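Alkylhalidase CmlS (Streptomyces venezuelae, PDB 3I3L) probably uses a bound FAD, held by a covalent flavin-aspartate bond, to halogenate an intermediate of chloramphenicol biosynthesis. Local coordinates at residues C318-L330 and A366-Y378. Residues are numbered along the deposited sequence; the frame is centred on the assembly and turned at random.
Sequences CFTDPLFSQGVHL and AYEQYHQFLASFY. With FAD (flavin-adenine dinucleotide), chain B.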
ATOM      1  N   CYS A 318       2.811  -1.443  10.824  1.00 22.79           N
ATOM      2  CA  CYS A 318       3.245  -0.154  10.363  1.00 21.22           C
ATOM      3  C   CYS A 318       2.074   0.605   9.871  1.00 22.01           C
ATOM      4  O   CYS A 318       1.054  -0.004   9.596  1.00 20.97           O
ATOM      5  CB  CYS A 318       4.343  -0.282   9.283  1.00 21.50           C
ATOM      6  SG  CYS A 318       3.787  -1.045   7.728  1.00 26.15           S
ATOM      7  N   PHE A 319       2.210   1.942   9.780  1.00 22.25           N
ATOM      8  CA  PHE A 319       1.126   2.851   9.364  1.00 21.18           C
ATOM      9  C   PHE A 319       1.676   3.840   8.323  1.00 23.35           C
ATOM     10  O   PHE A 319       2.781   4.419   8.467  1.00 23.73           O
ATOM     11  CB  PHE A 319       0.562   3.651  10.543  1.00 21.88           C
ATOM     12  CG  PHE A 319      -0.610   4.519  10.168  1.00 22.00           C
ATOM     13  CD1 PHE A 319      -1.883   3.999  10.205  1.00 23.10           C
ATOM     14  CD2 PHE A 319      -0.425   5.828   9.708  1.00 22.67           C
ATOM     15  CE1 PHE A 319      -2.979   4.742   9.793  1.00 25.90           C
ATOM     16  CE2 PHE A 319      -1.504   6.612   9.324  1.00 23.55           C
ATOM     17  CZ  PHE A 319      -2.798   6.081   9.377  1.00 24.16           C
ATOM     18  N   THR A 320       0.940   3.980   7.234  1.00 24.76           N
ATOM     19  CA  THR A 320       1.381   4.748   6.095  1.00 24.56           C
ATOM     20  C   THR A 320       0.408   5.902   6.006  1.00 23.75           C
ATOM     21  O   THR A 320      -0.792   5.698   6.185  1.00 21.56           O
ATOM     22  CB  THR A 320       1.289   3.885   4.755  1.00 26.39           C
ATOM     23  OG1 THR A 320       0.017   3.177   4.739  1.00 31.35           O
ATOM     24  CG2 THR A 320       2.384   2.864   4.660  1.00 26.78           C
ATOM     25  N   ASP A 321       0.939   7.112   5.783  1.00 26.63           N
ATOM     26  CA  ASP A 321       0.159   8.314   5.446  1.00 27.51           C
ATOM     27  C   ASP A 321      -0.867   7.957   4.401  1.00 27.96           C
ATOM     28  O   ASP A 321      -0.520   7.454   3.326  1.00 29.15           O
ATOM     29  CB  ASP A 321       1.140   9.338   4.837  1.00 29.91           C
ATOM     30  CG  ASP A 321       0.470  10.659   4.491  1.00 35.59           C
ATOM     31  OD1 ASP A 321      -0.649  10.638   3.915  1.00 33.66           O
ATOM     32  OD2 ASP A 321       1.075  11.728   4.794  1.00 36.57           O
ATOM     33  N   PRO A 322      -2.144   8.166   4.722  1.00 28.11           N
ATOM     34  CA  PRO A 322      -3.271   7.672   3.934  1.00 27.66           C
ATOM     35  C   PRO A 322      -3.530   8.415   2.599  1.00 27.84           C
ATOM     36  O   PRO A 322      -4.602   8.233   1.989  1.00 29.60           O
ATOM     37  CB  PRO A 322      -4.468   7.888   4.879  1.00 29.39           C
ATOM     38  CG  PRO A 322      -4.034   9.127   5.723  1.00 29.22           C
ATOM     39  CD  PRO A 322      -2.572   8.781   5.993  1.00 28.01           C
ATOM     40  N   LEU A 323      -2.600   9.249   2.164  1.00 25.14           N
ATOM     41  CA  LEU A 323      -2.737   9.994   0.915  1.00 26.36           C
ATOM     42  C   LEU A 323      -3.120   9.110  -0.270  1.00 26.32           C
ATOM     43  O   LEU A 323      -3.976   9.472  -1.053  1.00 24.78           O
ATOM     44  CB  LEU A 323      -1.424  10.688   0.583  1.00 24.60           C
ATOM     45  CG  LEU A 323      -1.366  11.572  -0.645  1.00 26.62           C
ATOM     46  CD1 LEU A 323      -2.479  12.680  -0.616  1.00 29.96           C
ATOM     47  CD2 LEU A 323       0.028  12.177  -0.790  1.00 29.41           C
ATOM     48  N   PHE A 324      -2.460   7.963  -0.388  1.00 26.18           N
ATOM     49  CA  PHE A 324      -2.769   6.984  -1.442  1.00 29.52           C
ATOM     50  C   PHE A 324      -3.633   5.816  -0.983  1.00 28.67           C
ATOM     51  O   PHE A 324      -3.699   4.803  -1.635  1.00 30.00           O
ATOM     52  CB  PHE A 324      -1.486   6.514  -2.123  1.00 28.32           C
ATOM     53  CG  PHE A 324      -0.707   7.666  -2.759  1.00 34.47           C
ATOM     54  CD1 PHE A 324      -1.149   8.255  -3.944  1.00 36.00           C
ATOM     55  CD2 PHE A 324       0.425   8.188  -2.135  1.00 36.77           C
ATOM     56  CE1 PHE A 324      -0.450   9.348  -4.548  1.00 36.54           C
ATOM     57  CE2 PHE A 324       1.145   9.244  -2.715  1.00 39.61           C
ATOM     58  CZ  PHE A 324       0.690   9.848  -3.908  1.00 39.57           C
ATOM     59  N   SER A 325      -4.321   5.962   0.137  1.00 30.50           N
ATOM     60  CA  SER A 325      -5.312   4.939   0.545  1.00 29.61           C
ATOM     61  C   SER A 325      -4.757   3.506   0.538  1.00 27.11           C
ATOM     62  O   SER A 325      -5.385   2.612   0.013  1.00 28.43           O
ATOM     63  CB  SER A 325      -6.525   5.014  -0.430  1.00 30.54           C
ATOM     64  OG  SER A 325      -7.226   6.245  -0.285  1.00 34.35           O
ATOM     65  N   GLN A 326      -3.558   3.307   1.070  1.00 26.78           N
ATOM     66  CA  GLN A 326      -2.887   2.052   1.059  1.00 26.25           C
ATOM     67  C   GLN A 326      -3.193   1.182   2.302  1.00 26.52           C
ATOM     68  O   GLN A 326      -2.719   0.028   2.416  1.00 24.25           O
ATOM     69  CB  GLN A 326      -1.370   2.283   1.018  1.00 26.82           C
ATOM     70  CG  GLN A 326      -0.883   3.046  -0.213  1.00 33.29           C
ATOM     71  CD  GLN A 326      -0.498   2.129  -1.383  1.00 38.53           C
ATOM     72  OE1 GLN A 326      -1.158   2.153  -2.434  1.00 42.00           O
ATOM     73  NE2 GLN A 326       0.565   1.335  -1.211  1.00 37.76           N
ATOM     74  N   GLY A 327      -3.887   1.751   3.270  1.00 24.16           N
ATOM     75  CA  GLY A 327      -3.864   1.151   4.624  1.00 23.05           C
ATOM     76  C   GLY A 327      -4.527  -0.240   4.637  1.00 20.89           C
ATOM     77  O   GLY A 327      -3.947  -1.168   5.142  1.00 21.91           O
ATOM     78  N   VAL A 328      -5.773  -0.323   4.169  1.00 19.34           N
ATOM     79  CA  VAL A 328      -6.509  -1.584   4.131  1.00 22.50           C
ATOM     80  C   VAL A 328      -5.849  -2.576   3.192  1.00 21.39           C
ATOM     81  O   VAL A 328      -5.808  -3.773   3.449  1.00 21.92           O
ATOM     82  CB  VAL A 328      -8.000  -1.380   3.770  1.00 23.15           C
ATOM     83  CG1 VAL A 328      -8.732  -2.788   3.622  1.00 21.98           C
ATOM     84  CG2 VAL A 328      -8.666  -0.535   4.837  1.00 20.53           C
ATOM     85  N   HIS A 329      -5.305  -2.075   2.105  1.00 22.59           N
ATOM     86  CA  HIS A 329      -4.543  -2.930   1.216  1.00 25.02           C
ATOM     87  C   HIS A 329      -3.336  -3.586   1.900  1.00 24.83           C
ATOM     88  O   HIS A 329      -3.086  -4.799   1.772  1.00 26.26           O
ATOM     89  CB  HIS A 329      -4.055  -2.182  -0.040  1.00 23.33           C
ATOM     90  CG  HIS A 329      -3.201  -3.046  -0.906  1.00 25.88           C
ATOM     91  ND1 HIS A 329      -3.709  -4.152  -1.566  1.00 28.28           N
ATOM     92  CD2 HIS A 329      -1.869  -3.012  -1.179  1.00 27.09           C
ATOM     93  CE1 HIS A 329      -2.724  -4.756  -2.206  1.00 31.04           C
ATOM     94  NE2 HIS A 329      -1.605  -4.076  -2.001  1.00 32.45           N
ATOM     95  N   LEU A 330      -2.551  -2.806   2.606  1.00 23.84           N
ATOM     96  CA  LEU A 330      -1.376  -3.400   3.314  1.00 22.65           C
ATOM     97  C   LEU A 330      -1.829  -4.288   4.462  1.00 21.46           C
ATOM     98  O   LEU A 330      -1.203  -5.308   4.725  1.00 23.50           O
ATOM     99  CB  LEU A 330      -0.466  -2.319   3.812  1.00 22.37           C
ATOM    100  CG  LEU A 330       0.318  -1.584   2.718  1.00 29.50           C
ATOM    101  CD1 LEU A 330       1.134  -0.472   3.340  1.00 23.35           C
ATOM    102  CD2 LEU A 330       1.259  -2.574   2.008  1.00 32.14           C
ATOM    103  N   ALA A 366       7.985  -2.659   1.251  1.00 28.28           N
ATOM    104  CA  ALA A 366       6.707  -1.973   0.884  1.00 28.53           C
ATOM    105  C   ALA A 366       6.588  -0.631   1.609  1.00 29.33           C
ATOM    106  O   ALA A 366       6.250   0.405   0.993  1.00 30.16           O
ATOM    107  CB  ALA A 366       5.556  -2.820   1.174  1.00 26.95           C
ATOM    108  N   TYR A 367       6.927  -0.636   2.900  1.00 27.89           N
ATOM    109  CA  TYR A 367       6.768   0.540   3.764  1.00 27.75           C
ATOM    110  C   TYR A 367       7.738   1.656   3.306  1.00 29.77           C
ATOM    111  O   TYR A 367       7.343   2.795   3.094  1.00 29.83           O
ATOM    112  CB  TYR A 367       7.063   0.190   5.239  1.00 25.78           C
ATOM    113  CG  TYR A 367       7.030   1.414   6.095  1.00 23.76           C
ATOM    114  CD1 TYR A 367       5.802   1.920   6.553  1.00 21.95           C
ATOM    115  CD2 TYR A 367       8.222   2.124   6.414  1.00 25.01           C
ATOM    116  CE1 TYR A 367       5.727   3.076   7.335  1.00 23.38           C
ATOM    117  CE2 TYR A 367       8.150   3.313   7.221  1.00 25.71           C
ATOM    118  CZ  TYR A 367       6.871   3.754   7.658  1.00 24.81           C
ATOM    119  OH  TYR A 367       6.747   4.897   8.433  1.00 30.16           O
ATOM    120  N   GLU A 368       9.005   1.298   3.164  1.00 32.56           N
ATOM    121  CA  GLU A 368      10.051   2.224   2.845  1.00 35.22           C
ATOM    122  C   GLU A 368       9.856   2.861   1.461  1.00 36.59           C
ATOM    123  O   GLU A 368      10.196   4.022   1.241  1.00 39.27           O
ATOM    124  CB  GLU A 368      11.429   1.552   2.982  1.00 36.25           C
ATOM    125  CG  GLU A 368      11.977   1.665   4.442  1.00 43.21           C
ATOM    126  CD  GLU A 368      13.279   0.858   4.681  1.00 48.09           C
ATOM    127  OE1 GLU A 368      13.973   0.520   3.699  1.00 51.11           O
ATOM    128  OE2 GLU A 368      13.609   0.570   5.860  1.00 46.76           O
ATOM    129  N   GLN A 369       9.277   2.138   0.533  1.00 35.69           N
ATOM    130  CA  GLN A 369       9.200   2.675  -0.782  1.00 36.89           C
ATOM    131  C   GLN A 369       7.897   3.510  -0.958  1.00 36.54           C
ATOM    132  O   GLN A 369       7.834   4.432  -1.776  1.00 36.27           O
ATOM    133  CB  GLN A 369       9.305   1.545  -1.789  1.00 37.08           C
ATOM    134  CG  GLN A 369       8.015   1.206  -2.467  1.00 43.30           C
ATOM    135  CD  GLN A 369       8.226   0.130  -3.514  1.00 54.92           C
ATOM    136  OE1 GLN A 369       9.244  -0.600  -3.473  1.00 55.57           O
ATOM    137  NE2 GLN A 369       7.284   0.032  -4.477  1.00 54.86           N
ATOM    138  N   TYR A 370       6.858   3.197  -0.198  1.00 32.74           N
ATOM    139  CA  TYR A 370       5.741   4.072  -0.158  1.00 33.31           C
ATOM    140  C   TYR A 370       6.188   5.433   0.455  1.00 34.12           C
ATOM    141  O   TYR A 370       5.725   6.515   0.020  1.00 32.81           O
ATOM    142  CB  TYR A 370       4.610   3.485   0.684  1.00 31.59           C
ATOM    143  CG  TYR A 370       3.472   4.406   0.767  1.00 33.49           C
ATOM    144  CD1 TYR A 370       2.602   4.567  -0.341  1.00 38.75           C
ATOM    145  CD2 TYR A 370       3.245   5.194   1.919  1.00 32.52           C
ATOM    146  CE1 TYR A 370       1.538   5.482  -0.291  1.00 40.36           C
ATOM    147  CE2 TYR A 370       2.170   6.129   1.981  1.00 31.53           C
ATOM    148  CZ  TYR A 370       1.320   6.257   0.876  1.00 37.35           C
ATOM    149  OH  TYR A 370       0.212   7.120   0.907  1.00 35.24           O
ATOM    150  N   HIS A 371       7.069   5.358   1.447  1.00 32.75           N
ATOM    151  CA  HIS A 371       7.564   6.548   2.178  1.00 34.12           C
ATOM    152  C   HIS A 371       8.398   7.418   1.240  1.00 34.09           C
ATOM    153  O   HIS A 371       8.202   8.606   1.209  1.00 32.41           O
ATOM    154  CB  HIS A 371       8.430   6.035   3.337  1.00 35.66           C
ATOM    155  CG  HIS A 371       8.934   7.080   4.289  1.00 39.72           C
ATOM    156  ND1 HIS A 371       9.993   7.925   3.999  1.00 41.51           N
ATOM    157  CD2 HIS A 371       8.591   7.345   5.574  1.00 43.03           C
ATOM    158  CE1 HIS A 371      10.253   8.690   5.049  1.00 42.15           C
ATOM    159  NE2 HIS A 371       9.419   8.355   6.021  1.00 41.79           N
ATOM    160  N   GLN A 372       9.352   6.826   0.525  1.00 34.00           N
ATOM    161  CA  GLN A 372      10.191   7.544  -0.455  1.00 38.63           C
ATOM    162  C   GLN A 372       9.344   8.248  -1.511  1.00 39.33           C
ATOM    163  O   GLN A 372       9.628   9.353  -1.939  1.00 41.42           O
ATOM    164  CB  GLN A 372      11.157   6.575  -1.163  1.00 39.20           C
ATOM    165  CG  GLN A 372      10.995   6.609  -2.735  1.00 47.95           C
ATOM    166  CD  GLN A 372      11.254   5.235  -3.490  1.00 57.29           C
ATOM    167  OE1 GLN A 372      10.320   4.645  -4.075  1.00 57.60           O
ATOM    168  NE2 GLN A 372      12.504   4.747  -3.460  1.00 56.33           N
ATOM    169  N   PHE A 373       8.282   7.595  -1.914  1.00 38.51           N
ATOM    170  CA  PHE A 373       7.431   8.068  -2.961  1.00 39.28           C
ATOM    171  C   PHE A 373       6.660   9.250  -2.450  1.00 39.15           C
ATOM    172  O   PHE A 373       6.624  10.311  -3.073  1.00 39.24           O
ATOM    173  CB  PHE A 373       6.493   6.934  -3.288  1.00 40.34           C
ATOM    174  CG  PHE A 373       5.602   7.170  -4.447  1.00 43.29           C
ATOM    175  CD1 PHE A 373       4.289   7.516  -4.243  1.00 44.63           C
ATOM    176  CD2 PHE A 373       6.066   6.946  -5.765  1.00 47.20           C
ATOM    177  CE1 PHE A 373       3.428   7.705  -5.375  1.00 52.12           C
ATOM    178  CE2 PHE A 373       5.230   7.092  -6.876  1.00 47.03           C
ATOM    179  CZ  PHE A 373       3.922   7.478  -6.699  1.00 47.41           C
ATOM    180  N   LEU A 374       6.045   9.061  -1.288  1.00 36.51           N
ATOM    181  CA  LEU A 374       5.381  10.105  -0.568  1.00 34.67           C
ATOM    182  C   LEU A 374       6.212  11.398  -0.445  1.00 34.44           C
ATOM    183  O   LEU A 374       5.688  12.495  -0.591  1.00 35.10           O
ATOM    184  CB  LEU A 374       5.112   9.592   0.824  1.00 33.21           C
ATOM    185  CG  LEU A 374       4.005  10.295   1.568  1.00 34.80           C
ATOM    186  CD1 LEU A 374       2.775  10.244   0.734  1.00 33.60           C
ATOM    187  CD2 LEU A 374       3.811   9.466   2.868  1.00 35.26           C
ATOM    188  N   ALA A 375       7.500  11.255  -0.168  1.00 32.20           N
ATOM    189  CA  ALA A 375       8.364  12.389   0.017  1.00 32.87           C
ATOM    190  C   ALA A 375       8.392  13.226  -1.267  1.00 32.88           C
ATOM    191  O   ALA A 375       8.378  14.456  -1.212  1.00 33.28           O
ATOM    192  CB  ALA A 375       9.814  11.894   0.389  1.00 28.94           C
ATOM    193  N   SER A 376       8.465  12.555  -2.414  1.00 32.78           N
ATOM    194  CA  SER A 376       8.356  13.206  -3.722  1.00 34.54           C
ATOM    195  C   SER A 376       7.070  14.005  -3.866  1.00 32.25           C
ATOM    196  O   SER A 376       7.112  15.198  -4.123  1.00 34.14           O
ATOM    197  CB  SER A 376       8.432  12.158  -4.827  1.00 34.25           C
ATOM    198  OG  SER A 376       9.756  11.719  -4.916  1.00 41.88           O
ATOM    199  N   PHE A 377       5.925  13.364  -3.676  1.00 30.83           N
ATOM    200  CA  PHE A 377       4.660  14.085  -3.764  1.00 32.19           C
ATOM    201  C   PHE A 377       4.569  15.291  -2.849  1.00 31.83           C
ATOM    202  O   PHE A 377       4.182  16.365  -3.309  1.00 33.52           O
ATOM    203  CB  PHE A 377       3.427  13.199  -3.611  1.00 32.51           C
ATOM    204  CG  PHE A 377       3.108  12.450  -4.832  1.00 37.22           C
ATOM    205  CD1 PHE A 377       3.737  11.234  -5.111  1.00 43.12           C
ATOM    206  CD2 PHE A 377       2.189  12.957  -5.733  1.00 42.09           C
ATOM    207  CE1 PHE A 377       3.442  10.528  -6.287  1.00 43.67           C
ATOM    208  CE2 PHE A 377       1.891  12.263  -6.891  1.00 43.61           C
ATOM    209  CZ  PHE A 377       2.530  11.040  -7.167  1.00 43.51           C
ATOM    210  N   TYR A 378       4.929  15.136  -1.570  1.00 29.82           N
ATOM    211  CA  TYR A 378       4.875  16.297  -0.683  1.00 28.86           C
ATOM    212  C   TYR A 378       5.814  17.435  -1.209  1.00 29.38           C
ATOM    213  O   TYR A 378       5.441  18.591  -1.222  1.00 28.72           O
ATOM    214  CB  TYR A 378       5.184  15.947   0.764  1.00 27.77           C
ATOM    215  CG  TYR A 378       4.027  15.342   1.491  1.00 30.15           C
ATOM    216  CD1 TYR A 378       2.794  15.932   1.471  1.00 32.03           C
ATOM    217  CD2 TYR A 378       4.151  14.162   2.195  1.00 37.05           C
ATOM    218  CE1 TYR A 378       1.717  15.398   2.151  1.00 29.47           C
ATOM    219  CE2 TYR A 378       3.039  13.604   2.895  1.00 33.18           C
ATOM    220  CZ  TYR A 378       1.845  14.231   2.833  1.00 30.68           C
ATOM    221  OH  TYR A 378       0.718  13.719   3.496  1.00 31.76           O
TER
HETATM  222  PA  FAD B 600      -7.999  -1.828  12.379  1.00 22.91           P
HETATM  223  O1A FAD B 600      -7.716  -0.746  13.396  1.00 23.40           O
HETATM  224  O2A FAD B 600      -8.906  -1.464  11.255  1.00 26.26           O
HETATM  225  O5B FAD B 600      -8.609  -3.116  13.176  1.00 28.34           O
HETATM  226  C5B FAD B 600      -8.020  -3.555  14.383  1.00 26.26           C
HETATM  227  C4B FAD B 600      -9.066  -4.172  15.339  1.00 24.76           C
HETATM  228  O4B FAD B 600      -8.354  -4.681  16.491  1.00 25.06           O
HETATM  229  C3B FAD B 600     -10.063  -3.163  15.856  1.00 27.75           C
HETATM  230  O3B FAD B 600     -11.354  -3.549  15.496  1.00 28.16           O
HETATM  231  C2B FAD B 600      -9.900  -3.194  17.384  1.00 29.50           C
HETATM  232  O2B FAD B 600     -11.137  -3.214  18.024  1.00 32.68           O
HETATM  233  C1B FAD B 600      -9.145  -4.490  17.640  1.00 25.25           C
HETATM  234  N9A FAD B 600      -8.265  -4.548  18.792  1.00 28.90           N
HETATM  235  C8A FAD B 600      -7.350  -3.618  19.187  1.00 29.05           C
HETATM  236  N7A FAD B 600      -6.715  -4.077  20.287  1.00 29.98           N
HETATM  237  C5A FAD B 600      -7.269  -5.255  20.657  1.00 28.89           C
HETATM  238  C6A FAD B 600      -7.006  -6.118  21.704  1.00 28.67           C
HETATM  239  N6A FAD B 600      -6.055  -5.857  22.582  1.00 26.64           N
HETATM  240  N1A FAD B 600      -7.724  -7.282  21.770  1.00 31.62           N
HETATM  241  C2A FAD B 600      -8.707  -7.581  20.860  1.00 24.68           C
HETATM  242  N3A FAD B 600      -8.943  -6.725  19.829  1.00 27.36           N
HETATM  243  C4A FAD B 600      -8.237  -5.578  19.722  1.00 28.32           C
HETATM  244  N1  FAD B 600      -6.987   3.093   4.689  1.00 24.52           N
HETATM  245  C2  FAD B 600      -7.461   2.863   3.408  1.00 25.22           C
HETATM  246  O2  FAD B 600      -7.245   1.765   2.913  1.00 28.21           O
HETATM  247  N3  FAD B 600      -8.127   3.834   2.708  1.00 23.49           N
HETATM  248  C4  FAD B 600      -8.348   5.067   3.262  1.00 26.99           C
HETATM  249  O4  FAD B 600      -8.991   5.942   2.596  1.00 30.83           O
HETATM  250  C4X FAD B 600      -7.847   5.322   4.539  1.00 26.78           C
HETATM  251  N5  FAD B 600      -8.065   6.537   5.128  1.00 26.06           N
HETATM  252  C5X FAD B 600      -7.660   6.742   6.427  1.00 24.75           C
HETATM  253  C6  FAD B 600      -7.868   7.988   7.036  1.00 24.65           C
HETATM  254  C7  FAD B 600      -7.390   8.212   8.305  1.00 28.65           C
HETATM  255  C7M FAD B 600      -7.614   9.535   8.996  1.00 30.27           C
HETATM  256  C8  FAD B 600      -6.758   7.168   8.973  1.00 31.68           C
HETATM  257  C8M FAD B 600      -6.319   7.330  10.373  1.00 29.10           C
HETATM  258  C9  FAD B 600      -6.503   5.933   8.366  1.00 27.49           C
HETATM  259  C9A FAD B 600      -6.980   5.747   7.077  1.00 24.94           C
HETATM  260  N10 FAD B 600      -6.780   4.518   6.518  1.00 22.58           N
HETATM  261  C10 FAD B 600      -7.161   4.311   5.246  1.00 23.96           C
HETATM  262  C1' FAD B 600      -5.916   3.577   7.287  1.00 21.76           C
HETATM  263  C2' FAD B 600      -6.655   2.284   7.540  1.00 22.77           C
HETATM  264  O2' FAD B 600      -7.876   2.596   8.079  1.00 26.99           O
HETATM  265  C3' FAD B 600      -5.927   1.277   8.389  1.00 24.44           C
HETATM  266  O3' FAD B 600      -4.709   0.935   7.765  1.00 22.10           O
HETATM  267  C4' FAD B 600      -6.768  -0.034   8.538  1.00 23.57           C
HETATM  268  O4' FAD B 600      -7.921   0.173   9.308  1.00 21.84           O
HETATM  269  C5' FAD B 600      -5.942  -1.089   9.261  1.00 19.55           C
HETATM  270  O5' FAD B 600      -6.650  -2.293   9.340  1.00 23.74           O
HETATM  271  P   FAD B 600      -6.268  -3.228  10.555  1.00 21.58           P
HETATM  272  O1P FAD B 600      -4.762  -3.325  10.660  1.00 20.89           O
HETATM  273  O2P FAD B 600      -7.079  -4.516  10.478  1.00 28.18           O
HETATM  274  O3P FAD B 600      -6.611  -2.377  11.888  1.00 20.22           O
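With CG anti to the backbone N (chi1 178°), Y370 reaches out from helix 352-382 to the turn D321-F324, while F324, its CG anti to the carbonyl carbon (chi1 -59°), sends its ring toward F373 and F377. Tyrosine suits this place because its hydroxyl both gives and accepts: OH donates to D321 O at 2.5 Å, nearly in line with the carbonyl, and takes the F324 N-H at 3.1 Å. T320 CB and Q326 CG pack obliquely against its ring. A phenylalanine here would probably leave the buried D321 carbonyl and F324 amide without their shared partner. A flat phenyl at F324 can offer edge and face alike: CZ sits over the centre of the F377 face, 3.5 Å above its plane, while F373 turns an edge to F324's own face in an offset edge-to-face stack. The carboxylate of D321 serves separate donors: OD1 accepts L323 N through its anti lone pair, closing an Asx turn, and OD2 accepts from Y378 OH, modelled doubtfully short, and from N205 ND2. Branched L374 fills in against L323. Beyond this turn, V328 N binds flavin O2, so the contact ties the backbone beside the isoalloxazine to the buried face of helix 352-382 through directional bonds and an aromatic cluster.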